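Local coordinates for protein phosphoglycolate phosphatase (Lactobacillus plantarum, PDB 2HDO) that probably hydrolyses the phosphate ester of 2-phosphoglycolate, as a phosphatase of the haloacid dehalogenase-like family, at residues Thr128-Ala131 with Asp132-Pro135; Gly162-Val165 with Ser166-Gln169; Gly184-Pro187 with Asn188-His191. One frame throughout, in Å; residues are numbered along the deposited sequence. Where two conformers were deposited one is given.

All three are local contacts in the segments that follow parallel strands: a turn, a helix cap and a loop. Interaction 1 follows an outermost strand, 125-129, and is partly buried. Interaction 2 is buried and starts helix 165-174 after strand 158-162. Interaction 3 is partly buried and lies in the loop after strand 177-181. Each uses a side-chain oxygen to hold at least one backbone N-H: serine and aspartate together in 1, serine in 2, aspartate in 3. Interactions 2 and 3 touch, with centres about 9 Å apart. Asp163 OD2 probably accepts a hydrogen bond from Asp186 N at 2.9 Å. Interaction 1 is separate, its centre about 17 Å from that of interaction 2.

Interaction 1: residues Thr128-Ala131 with Asp132-Pro135; sequences TISA and DDTP
Ser130 and Asp133 face each other across a tight turn at the end of strand 125-129, an edge strand of the parallel sheet in this HAD-type alpha/beta fold. The backbone forms a beta turn, closed by Asp133 N bonding to Ser130 O at 3.0 Å. Inside it sits an ST turn: Asp132 N donates to Ser130 OG at 3.1 Å. The hydroxyl can do this because chi1 of 74° sets OG between the backbone N and the carbonyl carbon.

The Asp133 carboxylate folds back over the start of the turn. Ser130 N meets Asp133 OD2 at 2.8 Å on the anti lone pair, in a nearly straight bond of 168°. Ser130 OG donates to the same OD2 at 3.0 Å, but from above the carboxylate plane. A salt bridge from Arg109 also reaches OD2. Three donors therefore grip one oxygen, which should fix the rotation of the carboxylate.

Arg109 ties in two more residues. Its guanidinium bonds Thr128 OG1, and its backbone N bonds Asp132 OD2. The turn is thus pinned to the start of helix 109-116.

Apolar contacts add to the turn. Ile129 lays CD1 near Asp133 CB, at 4.2 Å, and its CG2 meets the methyl of Thr134. Ile129 and Thr134 also pack on helix 142-150. A water links the turn to the residue after it, donating to Ser130 O at 2.9 Å and lying 2.8 Å from Thr134 OG1.

Interaction 2: residues Gly162-Val165 with Ser166-Gln169; sequences GDSV and SDEQ
Two first torsions bring Ser164 and Asp167 together. In Ser164, chi1 of 68° swings OG forward over the first helical turn. In Asp167, chi1 of -71° sets CG anti to its carbonyl carbon, which turns the carboxylate back toward the serine. Ser164 is the N-cap of helix 165-174. Its OG accepts from Asp167 N at 3.0 Å, the capping bond. The hydroxyl also lies over the flat face of the Asp167 carboxylate, with OG 3.0 Å from CG. That second approach is packing, not a hydrogen bond.

Regular helix bonds follow. Glu168 N donates to Ser164 O at 3.0 Å, and Gln169 N to Val165 O at 2.8 Å. The extended side chains of Glu168 and Gln169 lie back along the helix toward its start. Glu168 CG passes 3.4 Å from Ser164 O, and the chain continues against Phe178 and Leu180 of strand 177-181. Val165 crosses Gln169 at an oblique angle, its CG1 branch 3.5 Å from the amide NE2.

Asp167 OD2 comes within 3.8 Å of Gly162 CA, close to the end of strand 158-162. Asp167 OD1 forms a salt bridge with Lys138. The sequence Gly-Asp-x-x-x-Asp in this loop fits the fourth HAD motif, whose acidic residues in relatives help to hold magnesium. OD2 lies close to another acidic oxygen, Asp10 OD2 of the probable DxDx(T/V) motif. A phosphate ion, probably from the crystallisation liquor, sits about 5 Å from the Asp167 side chain. The capped helix start thus probably positions an acidic group beside a phosphate pocket, consistent with the metal site of relatives.

Interaction 3: residues Gly184-Pro187 with Asn188-His191; sequences GMDP and NADH
Asp186 lays its carboxylate across the start of 188-191, with OD2 3.3 Å from the methyl CB of Ala189. The same OD2 accepts from Ala189 N at 2.8 Å. The bond is almost linear (168°) and uses the lone pair turned away from OD1. CG lies anti to the Asp186 backbone N (chi1 -174°), which carries the carboxylate forward to the N-H three residues on. The backbone of 188-191 turns like a helix but lacks its repeating bonds. The Asp186 bond joins the residue before Pro187 to this helix-like turn.

The other carboxylate oxygen faces a water. That water can donate to Asp186 OD1 at 2.7 Å and to Asn188 OD1 at 2.8 Å. With further acceptors nearby it cannot serve all of them at once.

Further along, Pro187 O lies obliquely to the His191 ring, 3.2 Å from CD2. It also lies 3.4 Å from Asp190 CB. The Asp190 carboxylate turns away to a salt bridge with Arg197 of strand 196-198.

The segment lies within the loop between strands 177-181 and 196-198. Ala189 packs on Leu180 of strand 177-181 and on Glu168 of helix 165-174, while Asn188 touches Val165 at the start of that helix.

Interaction 1: residues Thr128-Ala131 with Asp132-Pro135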
ATOM      1  N   THR A 128      -0.425 -11.387   5.826  1.00 13.06           N
ATOM      2  CA  THR A 128       0.113 -10.475   4.817  1.00 13.97           C
ATOM      3  C   THR A 128      -0.194 -11.096   3.451  1.00 12.56           C
ATOM      4  O   THR A 128       0.051 -12.279   3.212  1.00 14.92           O
ATOM      5  CB  THR A 128       1.622 -10.184   4.959  1.00 15.44           C
ATOM      6  OG1 THR A 128       2.374 -11.379   4.779  1.00 16.66           O
ATOM      7  CG2 THR A 128       1.954  -9.591   6.340  1.00 17.29           C
ATOM      8  N   ILE A 129      -0.819 -10.290   2.593  1.00 11.33           N
ATOM      9  CA  ILE A 129      -1.086 -10.645   1.218  1.00 11.82           C
ATOM     10  C   ILE A 129      -0.274  -9.741   0.335  1.00 13.55           C
ATOM     11  O   ILE A 129      -0.438  -8.511   0.378  1.00 14.04           O
ATOM     12  CB  ILE A 129      -2.590 -10.427   0.909  1.00 13.42           C
ATOM     13  CG1 ILE A 129      -3.439 -11.392   1.732  1.00 13.22           C
ATOM     14  CG2 ILE A 129      -2.898 -10.679  -0.537  1.00 15.90           C
ATOM     15  CD1 ILE A 129      -3.174 -12.889   1.517  1.00 18.97           C
ATOM     16  N   SER A 130       0.593 -10.360  -0.461  1.00 13.46           N
ATOM     17  CA  SER A 130       1.428  -9.666  -1.427  1.00 13.74           C
ATOM     18  C   SER A 130       0.900  -9.988  -2.809  1.00 14.94           C
ATOM     19  O   SER A 130      -0.032 -10.791  -2.982  1.00 13.26           O
ATOM     20  CB  SER A 130       2.893 -10.138  -1.349  1.00 16.95           C
ATOM     21  OG  SER A 130       3.087 -11.453  -1.928  1.00 16.63           O
ATOM     22  N   ALA A 131       1.528  -9.396  -3.807  1.00 14.02           N
ATOM     23  CA  ALA A 131       1.162  -9.629  -5.201  1.00 16.93           C
ATOM     24  C   ALA A 131       1.230 -11.102  -5.541  1.00 20.68           C
ATOM     25  O   ALA A 131       0.453 -11.598  -6.371  1.00 23.17           O
ATOM     26  CB  ALA A 131       2.087  -8.840  -6.108  1.00 20.65           C
ATOM     27  N   ASP A 132       2.130 -11.814  -4.871  1.00 20.48           N
ATOM     28  CA  ASP A 132       2.379 -13.230  -5.145  1.00 21.47           C
ATOM     29  C   ASP A 132       1.344 -14.194  -4.567  1.00 20.78           C
ATOM     30  O   ASP A 132       1.418 -15.395  -4.811  1.00 23.04           O
ATOM     31  CB  ASP A 132       3.800 -13.600  -4.658  1.00 21.56           C
ATOM     32  CG  ASP A 132       4.893 -12.878  -5.471  1.00 30.10           C
ATOM     33  OD1 ASP A 132       5.019 -13.182  -6.679  1.00 33.82           O
ATOM     34  OD2 ASP A 132       5.585 -11.976  -4.957  1.00 27.63           O
ATOM     35  N   ASP A 133       0.380 -13.694  -3.804  1.00 18.36           N
ATOM     36  CA  ASP A 133      -0.468 -14.576  -3.030  1.00 17.70           C
ATOM     37  C   ASP A 133      -1.867 -14.788  -3.604  1.00 22.46           C
ATOM     38  O   ASP A 133      -2.634 -15.588  -3.084  1.00 23.23           O
ATOM     39  CB  ASP A 133      -0.573 -14.062  -1.599  1.00 17.00           C
ATOM     40  CG  ASP A 133       0.745 -14.120  -0.885  1.00 20.41           C
ATOM     41  OD1 ASP A 133       1.375 -15.213  -0.914  1.00 26.16           O
ATOM     42  OD2 ASP A 133       1.177 -13.084  -0.353  1.00 18.93           O
ATOM     43  N   THR A 134      -2.226 -14.032  -4.634  1.00 23.21           N
ATOM     44  CA  THR A 134      -3.481 -14.275  -5.355  1.00 22.16           C
ATOM     45  C   THR A 134      -3.212 -13.982  -6.829  1.00 23.82           C
ATOM     46  O   THR A 134      -2.286 -13.233  -7.159  1.00 19.86           O
ATOM     47  CB  THR A 134      -4.631 -13.341  -4.885  1.00 25.62           C
ATOM     48  OG1 THR A 134      -4.436 -12.035  -5.447  1.00 24.54           O
ATOM     49  CG2 THR A 134      -4.690 -13.244  -3.376  1.00 21.10           C
ATOM     50  N   PRO A 135      -4.031 -14.544  -7.725  1.00 23.22           N
ATOM     51  CA  PRO A 135      -3.849 -14.271  -9.144  1.00 24.06           C
ATOM     52  C   PRO A 135      -4.394 -12.929  -9.647  1.00 23.28           C
ATOM     53  O   PRO A 135      -4.303 -12.651 -10.841  1.00 25.95           O
ATOM     54  CB  PRO A 135      -4.598 -15.434  -9.796  1.00 21.83           C
ATOM     55  CG  PRO A 135      -5.686 -15.710  -8.878  1.00 29.73           C
ATOM     56  CD  PRO A 135      -5.136 -15.479  -7.496  1.00 24.58           C
TER
HETATM   57  O   HOH W   1      -2.428 -10.333  -4.581  1.00 28.45           O

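Interaction 2: residues Gly162-Val165 with Ser166-Gln169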
ATOM      1  N   GLY A 162      -5.655   2.965   3.724  1.00 13.64           N
ATOM      2  CA  GLY A 162      -4.670   3.271   2.706  1.00 13.00           C
ATOM      3  C   GLY A 162      -4.819   4.679   2.143  1.00 13.32           C
ATOM      4  O   GLY A 162      -5.577   5.492   2.680  1.00 12.79           O
ATOM      5  N   ASP A 163      -4.109   4.970   1.059  1.00 15.22           N
ATOM      6  CA  ASP A 163      -4.144   6.346   0.511  1.00 14.95           C
ATOM      7  C   ASP A 163      -4.022   6.359  -1.008  1.00 14.16           C
ATOM      8  O   ASP A 163      -3.211   7.087  -1.588  1.00 16.84           O
ATOM      9  CB  ASP A 163      -3.083   7.244   1.154  1.00 14.63           C
ATOM     10  CG  ASP A 163      -3.284   8.709   0.826  1.00 18.96           C
ATOM     11  OD1 ASP A 163      -4.435   9.206   0.837  1.00 19.33           O
ATOM     12  OD2 ASP A 163      -2.267   9.380   0.589  1.00 19.08           O
ATOM     13  N   SER A 164      -4.779   5.497  -1.666  1.00 14.12           N
ATOM     14  CA  SER A 164      -4.844   5.520  -3.133  1.00 12.26           C
ATOM     15  C   SER A 164      -6.251   5.231  -3.610  1.00 13.52           C
ATOM     16  O   SER A 164      -7.007   4.569  -2.929  1.00 14.04           O
ATOM     17  CB  SER A 164      -3.882   4.492  -3.751  1.00 13.03           C
ATOM     18  OG  SER A 164      -4.332   3.192  -3.450  1.00 18.81           O
ATOM     19  N   VAL A 165      -6.562   5.700  -4.819  1.00 14.56           N
ATOM     20  CA  VAL A 165      -7.822   5.367  -5.457  1.00 13.76           C
ATOM     21  C   VAL A 165      -7.945   3.855  -5.696  1.00 13.27           C
ATOM     22  O   VAL A 165      -9.001   3.267  -5.503  1.00 15.03           O
ATOM     23  CB  VAL A 165      -7.933   6.116  -6.788  1.00 16.34           C
ATOM     24  CG1 VAL A 165      -9.085   5.607  -7.614  1.00 19.45           C
ATOM     25  CG2 VAL A 165      -8.079   7.654  -6.553  1.00 16.09           C
ATOM     26  N   SER A 166      -6.851   3.208  -6.061  1.00 13.99           N
ATOM     27  CA  SER A 166      -6.837   1.773  -6.267  0.70 13.78           C
ATOM     28  C   SER A 166      -7.260   1.059  -4.976  1.00 13.71           C
ATOM     29  O   SER A 166      -8.093   0.158  -4.998  1.00 15.71           O
ATOM     30  CB  SER A 166      -5.455   1.315  -6.782  0.70 14.00           C
ATOM     31  OG  SER A 166      -5.336  -0.092  -6.889  0.70 21.44           O
ATOM     32  N   ASP A 167      -6.734   1.516  -3.838  1.00 13.80           N
ATOM     33  CA  ASP A 167      -7.120   0.908  -2.555  1.00 13.01           C
ATOM     34  C   ASP A 167      -8.617   1.134  -2.257  1.00 11.56           C
ATOM     35  O   ASP A 167      -9.328   0.261  -1.750  1.00 13.01           O
ATOM     36  CB  ASP A 167      -6.309   1.488  -1.402  1.00 13.10           C
ATOM     37  CG  ASP A 167      -4.839   1.054  -1.406  1.00 20.19           C
ATOM     38  OD1 ASP A 167      -4.494   0.047  -2.066  1.00 18.57           O
ATOM     39  OD2 ASP A 167      -4.042   1.732  -0.697  1.00 22.04           O
ATOM     40  N   GLU A 168      -9.074   2.365  -2.542  1.00 11.64           N
ATOM     41  CA  GLU A 168     -10.458   2.733  -2.357  1.00 12.51           C
ATOM     42  C   GLU A 168     -11.365   1.880  -3.211  1.00 13.55           C
ATOM     43  O   GLU A 168     -12.374   1.387  -2.713  1.00 13.92           O
ATOM     44  CB  GLU A 168     -10.673   4.207  -2.669  1.00 15.33           C
ATOM     45  CG  GLU A 168     -10.121   5.087  -1.613  1.00 13.33           C
ATOM     46  CD  GLU A 168     -10.077   6.541  -1.965  1.00 19.18           C
ATOM     47  OE1 GLU A 168     -10.132   6.849  -3.171  1.00 16.94           O
ATOM     48  OE2 GLU A 168     -10.023   7.364  -1.013  1.00 15.88           O
ATOM     49  N   GLN A 169     -11.003   1.681  -4.466  1.00 13.13           N
ATOM     50  CA  GLN A 169     -11.802   0.841  -5.342  1.00 12.93           C
ATOM     51  C   GLN A 169     -11.796  -0.632  -4.947  1.00 12.67           C
ATOM     52  O   GLN A 169     -12.803  -1.317  -5.090  1.00 14.37           O
ATOM     53  CB  GLN A 169     -11.355   1.031  -6.791  1.00 12.97           C
ATOM     54  CG  GLN A 169     -11.704   2.407  -7.348  1.00 13.85           C
ATOM     55  CD  GLN A 169     -11.123   2.660  -8.750  1.00 14.70           C
ATOM     56  OE1 GLN A 169     -10.321   1.849  -9.265  1.00 15.57           O
ATOM     57  NE2 GLN A 169     -11.519   3.788  -9.371  1.00 17.10           N
TER

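Interaction 3: residues Gly184-Pro187 with Asn188-His191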
ATOM      1  N   GLY A 184      -0.644  10.496   3.891  1.00 14.43           N
ATOM      2  CA  GLY A 184       0.017  10.102   2.640  1.00 15.85           C
ATOM      3  C   GLY A 184      -0.063  11.189   1.563  1.00 15.73           C
ATOM      4  O   GLY A 184       0.644  11.123   0.585  1.00 16.10           O
HETATM    5  N   MSE A 185      -0.961  12.147   1.741  1.00 14.26           N
HETATM    6  CA  MSE A 185      -1.128  13.286   0.838  1.00 16.01           C
HETATM    7  C   MSE A 185      -1.436  13.009  -0.620  1.00 18.50           C
HETATM    8  O   MSE A 185      -1.136  13.864  -1.475  1.00 22.23           O
HETATM    9  CB  MSE A 185       0.102  14.226   0.907  1.00 18.69           C
HETATM   10  CG  MSE A 185       0.474  14.633   2.323  1.00 27.16           C
HETATM   11 SE   MSE A 185      -0.845  15.875   2.973  0.75 52.39          SE
HETATM   12  CE  MSE A 185      -0.266  17.486   1.883  1.00 53.38           C
ATOM     13  N   ASP A 186      -2.084  11.890  -0.924  1.00 16.47           N
ATOM     14  CA  ASP A 186      -2.485  11.663  -2.312  1.00 17.55           C
ATOM     15  C   ASP A 186      -3.630  12.572  -2.733  1.00 17.01           C
ATOM     16  O   ASP A 186      -4.687  12.541  -2.131  1.00 17.77           O
ATOM     17  CB  ASP A 186      -2.913  10.228  -2.551  1.00 15.51           C
ATOM     18  CG  ASP A 186      -3.195   9.970  -4.017  1.00 20.96           C
ATOM     19  OD1 ASP A 186      -2.228  10.008  -4.782  1.00 22.06           O
ATOM     20  OD2 ASP A 186      -4.360   9.836  -4.432  1.00 24.97           O
ATOM     21  N   PRO A 187      -3.429  13.354  -3.810  1.00 16.50           N
ATOM     22  CA  PRO A 187      -4.530  14.249  -4.134  1.00 15.85           C
ATOM     23  C   PRO A 187      -5.838  13.580  -4.574  1.00 17.94           C
ATOM     24  O   PRO A 187      -6.907  13.983  -4.104  1.00 23.09           O
ATOM     25  CB  PRO A 187      -3.941  15.194  -5.192  1.00 18.79           C
ATOM     26  CG  PRO A 187      -2.503  14.764  -5.432  1.00 18.90           C
ATOM     27  CD  PRO A 187      -2.275  13.474  -4.712  1.00 19.88           C
ATOM     28  N   ASN A 188      -5.772  12.525  -5.368  1.00 15.72           N
ATOM     29  CA  ASN A 188      -7.013  11.905  -5.866  1.00 15.43           C
ATOM     30  C   ASN A 188      -7.819  11.108  -4.844  1.00 16.12           C
ATOM     31  O   ASN A 188      -9.048  11.200  -4.775  1.00 15.81           O
ATOM     32  CB  ASN A 188      -6.707  11.042  -7.075  1.00 17.16           C
ATOM     33  CG  ASN A 188      -6.226  11.870  -8.254  1.00 19.62           C
ATOM     34  OD1 ASN A 188      -5.199  11.594  -8.850  1.00 36.74           O
ATOM     35  ND2 ASN A 188      -6.977  12.871  -8.588  1.00 19.67           N
ATOM     36  N   ALA A 189      -7.108  10.338  -4.039  1.00 16.41           N
ATOM     37  CA  ALA A 189      -7.718   9.538  -2.966  1.00 15.32           C
ATOM     38  C   ALA A 189      -8.539  10.396  -2.001  1.00 14.63           C
ATOM     39  O   ALA A 189      -9.571   9.950  -1.489  1.00 18.09           O
ATOM     40  CB  ALA A 189      -6.659   8.829  -2.222  1.00 17.18           C
ATOM     41  N   ASP A 190      -8.077  11.619  -1.762  1.00 16.01           N
ATOM     42  CA  ASP A 190      -8.724  12.565  -0.868  1.00 17.15           C
ATOM     43  C   ASP A 190     -10.144  12.995  -1.238  1.00 15.92           C
ATOM     44  O   ASP A 190     -10.908  13.395  -0.361  1.00 16.08           O
ATOM     45  CB  ASP A 190      -7.827  13.805  -0.790  1.00 20.42           C
ATOM     46  CG  ASP A 190      -8.112  14.688   0.436  1.00 29.89           C
ATOM     47  OD1 ASP A 190      -8.236  14.142   1.559  1.00 35.42           O
ATOM     48  OD2 ASP A 190      -8.147  15.939   0.269  1.00 26.86           O
ATOM     49  N   HIS A 191     -10.526  12.854  -2.498  1.00 17.08           N
ATOM     50  CA  HIS A 191     -11.810  13.381  -2.971  1.00 17.93           C
ATOM     51  C   HIS A 191     -12.899  12.356  -2.934  1.00 17.50           C
ATOM     52  O   HIS A 191     -14.033  12.692  -3.205  1.00 21.59           O
ATOM     53  CB  HIS A 191     -11.681  13.835  -4.422  1.00 18.00           C
ATOM     54  CG  HIS A 191     -10.768  14.991  -4.590  1.00 14.70           C
ATOM     55  ND1 HIS A 191     -11.046  16.221  -4.033  1.00 23.71           N
ATOM     56  CD2 HIS A 191      -9.617  15.141  -5.283  1.00 20.31           C
ATOM     57  CE1 HIS A 191     -10.086  17.071  -4.351  1.00 32.07           C
ATOM     58  NE2 HIS A 191      -9.195  16.436  -5.089  1.00 20.31           N
TER
HETATM   59  O   HOH W   2      -3.034  11.050  -7.115  1.00 25.80           O